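Local coordinates for phage-like element PBSX protein XepA (Bacillus subtilis, PDB 6IA5), which is of unknown function, appears not to take part in host cell lysis, and assembles as a pentamer of beta-rich subunits, at residues A191-V203 with G268-S279. Sequence-based numbering, arbitrary orientation.
Sequences AALPVDGAAHLLV and GGTLSVKGTAVS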
ATOM      1  N   ALA E 191     -23.082  36.410   0.674  1.00 41.55           N
ATOM      2  CA  ALA E 191     -22.708  35.151   0.056  1.00 48.38           C
ATOM      3  C   ALA E 191     -23.208  33.965   0.896  1.00 51.60           C
ATOM      4  O   ALA E 191     -23.281  34.042   2.123  1.00 57.23           O
ATOM      5  CB  ALA E 191     -21.210  35.106  -0.128  1.00 42.90           C
ATOM      6  N   ALA E 192     -23.523  32.862   0.205  1.00 46.68           N
ATOM      7  CA  ALA E 192     -24.063  31.645   0.788  1.00 47.05           C
ATOM      8  C   ALA E 192     -22.940  30.637   0.984  1.00 48.81           C
ATOM      9  O   ALA E 192     -22.264  30.262   0.032  1.00 51.81           O
ATOM     10  CB  ALA E 192     -25.140  31.077  -0.100  1.00 42.09           C
ATOM     11  N   LEU E 193     -22.748  30.196   2.230  1.00 49.16           N
ATOM     12  CA  LEU E 193     -21.754  29.180   2.538  1.00 48.32           C
ATOM     13  C   LEU E 193     -22.228  27.839   1.988  1.00 47.33           C
ATOM     14  O   LEU E 193     -23.337  27.410   2.296  1.00 43.97           O
ATOM     15  CB  LEU E 193     -21.574  29.103   4.062  1.00 45.80           C
ATOM     16  CG  LEU E 193     -20.571  28.065   4.555  1.00 46.69           C
ATOM     17  CD1 LEU E 193     -19.709  28.652   5.656  1.00 53.13           C
ATOM     18  CD2 LEU E 193     -21.296  26.848   5.095  1.00 48.16           C
ATOM     19  N   PRO E 194     -21.396  27.125   1.192  1.00 53.35           N
ATOM     20  CA  PRO E 194     -21.696  25.740   0.807  1.00 55.83           C
ATOM     21  C   PRO E 194     -21.230  24.817   1.930  1.00 46.19           C
ATOM     22  O   PRO E 194     -20.057  24.818   2.285  1.00 49.42           O
ATOM     23  CB  PRO E 194     -20.872  25.496  -0.474  1.00 55.24           C
ATOM     24  CG  PRO E 194     -19.965  26.731  -0.624  1.00 53.26           C
ATOM     25  CD  PRO E 194     -20.128  27.605   0.613  1.00 50.25           C
ATOM     26  N   VAL E 195     -22.162  24.043   2.485  1.00 46.82           N
ATOM     27  CA  VAL E 195     -21.902  23.269   3.688  1.00 48.43           C
ATOM     28  C   VAL E 195     -20.846  22.179   3.461  1.00 49.46           C
ATOM     29  O   VAL E 195     -19.988  21.977   4.321  1.00 47.75           O
ATOM     30  CB  VAL E 195     -23.211  22.747   4.307  1.00 44.73           C
ATOM     31  CG1 VAL E 195     -22.946  21.772   5.447  1.00 41.72           C
ATOM     32  CG2 VAL E 195     -24.070  23.910   4.796  1.00 43.59           C
ATOM     33  N   ASP E 196     -20.943  21.439   2.346  1.00 53.68           N
ATOM     34  CA  ASP E 196     -19.858  20.616   1.808  1.00 53.34           C
ATOM     35  C   ASP E 196     -19.036  19.918   2.892  1.00 55.59           C
ATOM     36  O   ASP E 196     -17.835  20.185   3.063  1.00 60.35           O
ATOM     37  CB  ASP E 196     -18.853  21.460   1.010  1.00 49.22           C
ATOM     38  N   GLY E 197     -19.670  19.016   3.632  1.00 55.42           N
ATOM     39  CA  GLY E 197     -18.868  18.237   4.566  1.00 62.31           C
ATOM     40  C   GLY E 197     -18.667  18.846   5.963  1.00 61.55           C
ATOM     41  O   GLY E 197     -18.146  18.167   6.847  1.00 62.37           O
ATOM     42  N   ALA E 198     -19.059  20.108   6.186  1.00 52.44           N
ATOM     43  CA  ALA E 198     -18.962  20.681   7.525  1.00 50.74           C
ATOM     44  C   ALA E 198     -20.186  20.301   8.358  1.00 45.15           C
ATOM     45  O   ALA E 198     -21.274  20.102   7.817  1.00 49.54           O
ATOM     46  CB  ALA E 198     -18.757  22.180   7.471  1.00 47.14           C
ATOM     47  N   ALA E 199     -19.993  20.195   9.681  1.00 40.10           N
ATOM     48  CA  ALA E 199     -21.066  19.900  10.622  1.00 41.42           C
ATOM     49  C   ALA E 199     -21.304  21.089  11.570  1.00 39.55           C
ATOM     50  O   ALA E 199     -22.375  21.209  12.159  1.00 40.95           O
ATOM     51  CB  ALA E 199     -20.702  18.663  11.411  1.00 38.75           C
ATOM     52  N   HIS E 200     -20.295  21.948  11.731  1.00 32.64           N
ATOM     53  CA  HIS E 200     -20.315  22.994  12.736  1.00 38.82           C
ATOM     54  C   HIS E 200     -19.841  24.305  12.108  1.00 38.23           C
ATOM     55  O   HIS E 200     -18.957  24.299  11.259  1.00 40.89           O
ATOM     56  CB  HIS E 200     -19.492  22.560  13.963  1.00 37.38           C
ATOM     57  CG  HIS E 200     -19.607  23.509  15.110  1.00 47.47           C
ATOM     58  ND1 HIS E 200     -20.693  23.480  15.997  1.00 45.98           N
ATOM     59  CD2 HIS E 200     -18.806  24.524  15.518  1.00 46.62           C
ATOM     60  CE1 HIS E 200     -20.542  24.421  16.903  1.00 46.17           C
ATOM     61  NE2 HIS E 200     -19.388  25.089  16.628  1.00 47.79           N
ATOM     62  N   LEU E 201     -20.427  25.426  12.535  1.00 37.91           N
ATOM     63  CA  LEU E 201     -20.057  26.728  12.005  1.00 35.55           C
ATOM     64  C   LEU E 201     -20.021  27.741  13.141  1.00 36.26           C
ATOM     65  O   LEU E 201     -20.940  27.804  13.960  1.00 38.72           O
ATOM     66  CB  LEU E 201     -21.094  27.131  10.943  1.00 34.82           C
ATOM     67  CG  LEU E 201     -21.029  28.573  10.439  1.00 32.75           C
ATOM     68  CD1 LEU E 201     -19.793  28.816   9.563  1.00 31.70           C
ATOM     69  CD2 LEU E 201     -22.328  28.941   9.725  1.00 31.79           C
ATOM     70  N   LEU E 202     -18.939  28.529  13.192  1.00 39.36           N
ATOM     71  CA  LEU E 202     -18.847  29.657  14.112  1.00 36.27           C
ATOM     72  C   LEU E 202     -18.839  30.938  13.280  1.00 37.94           C
ATOM     73  O   LEU E 202     -18.022  31.060  12.373  1.00 38.74           O
ATOM     74  CB  LEU E 202     -17.569  29.535  14.952  1.00 37.10           C
ATOM     75  CG  LEU E 202     -17.415  30.651  15.990  1.00 41.89           C
ATOM     76  CD1 LEU E 202     -18.434  30.497  17.109  1.00 35.89           C
ATOM     77  CD2 LEU E 202     -16.009  30.720  16.550  1.00 41.48           C
ATOM     78  N   VAL E 203     -19.768  31.853  13.572  1.00 38.30           N
ATOM     79  CA  VAL E 203     -19.945  33.070  12.790  1.00 36.18           C
ATOM     80  C   VAL E 203     -19.678  34.274  13.686  1.00 40.13           C
ATOM     81  O   VAL E 203     -20.310  34.412  14.732  1.00 41.00           O
ATOM     82  CB  VAL E 203     -21.359  33.201  12.191  1.00 34.80           C
ATOM     83  CG1 VAL E 203     -21.518  34.525  11.436  1.00 32.87           C
ATOM     84  CG2 VAL E 203     -21.739  32.052  11.279  1.00 31.49           C
ATOM     85  N   GLY E 268     -25.541  53.583   9.794  1.00 53.99           N
ATOM     86  CA  GLY E 268     -24.556  54.295  10.595  1.00 51.59           C
ATOM     87  C   GLY E 268     -23.202  53.592  10.623  1.00 49.01           C
ATOM     88  O   GLY E 268     -22.534  53.584  11.642  1.00 54.68           O
ATOM     89  N   GLY E 269     -22.791  53.008   9.499  1.00 49.42           N
ATOM     90  CA  GLY E 269     -21.526  52.293   9.454  1.00 52.10           C
ATOM     91  C   GLY E 269     -21.640  51.011   8.634  1.00 55.25           C
ATOM     92  O   GLY E 269     -22.611  50.818   7.908  1.00 52.17           O
ATOM     93  N   THR E 270     -20.633  50.147   8.755  1.00 51.94           N
ATOM     94  CA  THR E 270     -20.604  48.926   7.970  1.00 52.92           C
ATOM     95  C   THR E 270     -20.524  47.711   8.907  1.00 48.35           C
ATOM     96  O   THR E 270     -20.277  47.841  10.115  1.00 38.25           O
ATOM     97  CB  THR E 270     -19.460  48.966   6.951  1.00 52.96           C
ATOM     98  OG1 THR E 270     -18.285  49.085   7.746  1.00 51.04           O
ATOM     99  CG2 THR E 270     -19.554  50.121   5.973  1.00 55.92           C
ATOM    100  N   LEU E 271     -20.731  46.527   8.326  1.00 44.07           N
ATOM    101  CA  LEU E 271     -20.756  45.290   9.095  1.00 43.83           C
ATOM    102  C   LEU E 271     -20.100  44.178   8.284  1.00 39.57           C
ATOM    103  O   LEU E 271     -20.378  44.034   7.101  1.00 43.99           O
ATOM    104  CB  LEU E 271     -22.205  44.947   9.466  1.00 37.55           C
ATOM    105  CG  LEU E 271     -22.379  43.915  10.586  1.00 40.54           C
ATOM    106  CD1 LEU E 271     -22.039  44.528  11.941  1.00 39.30           C
ATOM    107  CD2 LEU E 271     -23.799  43.372  10.617  1.00 40.73           C
ATOM    108  N   SER E 272     -19.209  43.437   8.935  1.00 34.73           N
ATOM    109  CA  SER E 272     -18.662  42.214   8.375  1.00 41.33           C
ATOM    110  C   SER E 272     -19.284  41.015   9.093  1.00 39.18           C
ATOM    111  O   SER E 272     -19.555  41.072  10.290  1.00 40.99           O
ATOM    112  CB  SER E 272     -17.160  42.192   8.501  1.00 43.62           C
ATOM    113  OG  SER E 272     -16.570  43.229   7.723  1.00 43.41           O
ATOM    114  N   VAL E 273     -19.508  39.939   8.339  1.00 43.02           N
ATOM    115  CA  VAL E 273     -20.015  38.682   8.866  1.00 37.91           C
ATOM    116  C   VAL E 273     -19.194  37.563   8.241  1.00 38.61           C
ATOM    117  O   VAL E 273     -19.265  37.332   7.035  1.00 41.80           O
ATOM    118  CB  VAL E 273     -21.520  38.497   8.591  1.00 39.46           C
ATOM    119  CG1 VAL E 273     -22.014  37.207   9.246  1.00 36.25           C
ATOM    120  CG2 VAL E 273     -22.354  39.685   9.074  1.00 39.19           C
ATOM    121  N   LYS E 274     -18.395  36.899   9.074  1.00 35.82           N
ATOM    122  CA  LYS E 274     -17.472  35.892   8.579  1.00 38.74           C
ATOM    123  C   LYS E 274     -17.462  34.734   9.560  1.00 39.44           C
ATOM    124  O   LYS E 274     -17.668  34.945  10.755  1.00 37.53           O
ATOM    125  CB  LYS E 274     -16.054  36.467   8.489  1.00 38.45           C
ATOM    126  CG  LYS E 274     -15.939  37.662   7.561  1.00 45.09           C
ATOM    127  CD  LYS E 274     -14.516  38.043   7.253  1.00 49.54           C
ATOM    128  CE  LYS E 274     -14.452  39.296   6.400  1.00 50.28           C
ATOM    129  NZ  LYS E 274     -13.040  39.725   6.258  1.00 50.75           N
ATOM    130  N   GLY E 275     -17.173  33.531   9.053  1.00 40.63           N
ATOM    131  CA  GLY E 275     -17.168  32.376   9.933  1.00 42.14           C
ATOM    132  C   GLY E 275     -16.142  31.318   9.557  1.00 43.84           C
ATOM    133  O   GLY E 275     -15.446  31.441   8.548  1.00 48.19           O
ATOM    134  N   THR E 276     -16.084  30.279  10.396  1.00 38.88           N
ATOM    135  CA  THR E 276     -15.265  29.106  10.202  1.00 37.62           C
ATOM    136  C   THR E 276     -16.154  27.875  10.334  1.00 42.51           C
ATOM    137  O   THR E 276     -16.831  27.710  11.359  1.00 38.70           O
ATOM    138  CB  THR E 276     -14.139  29.060  11.244  1.00 37.18           C
ATOM    139  OG1 THR E 276     -13.360  30.254  11.098  1.00 38.34           O
ATOM    140  CG2 THR E 276     -13.259  27.835  11.106  1.00 36.22           C
ATOM    141  N   ALA E 277     -16.151  27.043   9.277  1.00 36.75           N
ATOM    142  CA  ALA E 277     -16.898  25.805   9.226  1.00 35.43           C
ATOM    143  C   ALA E 277     -15.937  24.654   9.499  1.00 41.68           C
ATOM    144  O   ALA E 277     -14.824  24.638   8.991  1.00 48.13           O
ATOM    145  CB  ALA E 277     -17.566  25.646   7.893  1.00 34.92           C
ATOM    146  N   VAL E 278     -16.389  23.685  10.293  1.00 39.51           N
ATOM    147  CA  VAL E 278     -15.561  22.552  10.670  1.00 39.65           C
ATOM    148  C   VAL E 278     -16.399  21.292  10.478  1.00 43.11           C
ATOM    149  O   VAL E 278     -17.605  21.297  10.745  1.00 38.83           O
ATOM    150  CB  VAL E 278     -15.066  22.684  12.124  1.00 39.86           C
ATOM    151  CG1 VAL E 278     -14.173  21.525  12.518  1.00 42.82           C
ATOM    152  CG2 VAL E 278     -14.347  24.015  12.361  1.00 43.72           C
ATOM    153  N   SER E 279     -15.744  20.213  10.023  1.00 46.07           N
ATOM    154  CA  SER E 279     -16.422  18.938   9.822  1.00 54.79           C
ATOM    155  C   SER E 279     -16.710  18.294  11.191  1.00 60.81           C
ATOM    156  O   SER E 279     -16.004  18.601  12.165  1.00 63.97           O
ATOM    157  CB  SER E 279     -15.587  18.031   8.943  1.00 53.15           C
ATOM    158  OG  SER E 279     -14.270  17.924   9.457  1.00 45.46           O
ATOM    159  OXT SER E 279     -17.624  17.467  11.396  1.00 62.71           O
TER
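His-200 to Val-203 pair antiparallel with Gly-275 to Val-278, the short strand axes 4.6 Å apart and their directions 157° from each other. A classic beta bulge opens the pairing: Val-278 O accepts from both Ala-199 N (2.8 Å) and His-200 N (2.9 Å), so Ala-199 and His-200, at the start of strand 200-203, both face Val-278. Beyond it, Leu-202 and Thr-276 exchange a reciprocal pair of backbone bonds. Ala-277 CB packs against Ala-198 CB at 3.7 Å, with Leu-193 CD1 and Leu-201 CD1 also in contact with this methyl. With chi1 at 170°, Leu-201 leans toward the partner strand on the face shared with Ala-277, bringing Leu-201 CD1 within 3.6 Å of Thr-276 O. Farther along, Val-203 CG1 presses tightly on Val-273 CG1, 3.5 Å away. Gly-275 CA lies 4.0 Å from Val-203 CA in a non-hydrogen-bonded pair. At the chain terminus, Ser-279 OXT forms a salt bridge with Arg-173 of a neighbouring subunit, and the same arginine donates a hydrogen bond to Gly-197 O. Within the C-terminal antiparallel sheet, strand 271-278 runs between strands 175-179 and 200-207, and strand 247-252 flanks 200-207 on its other edge.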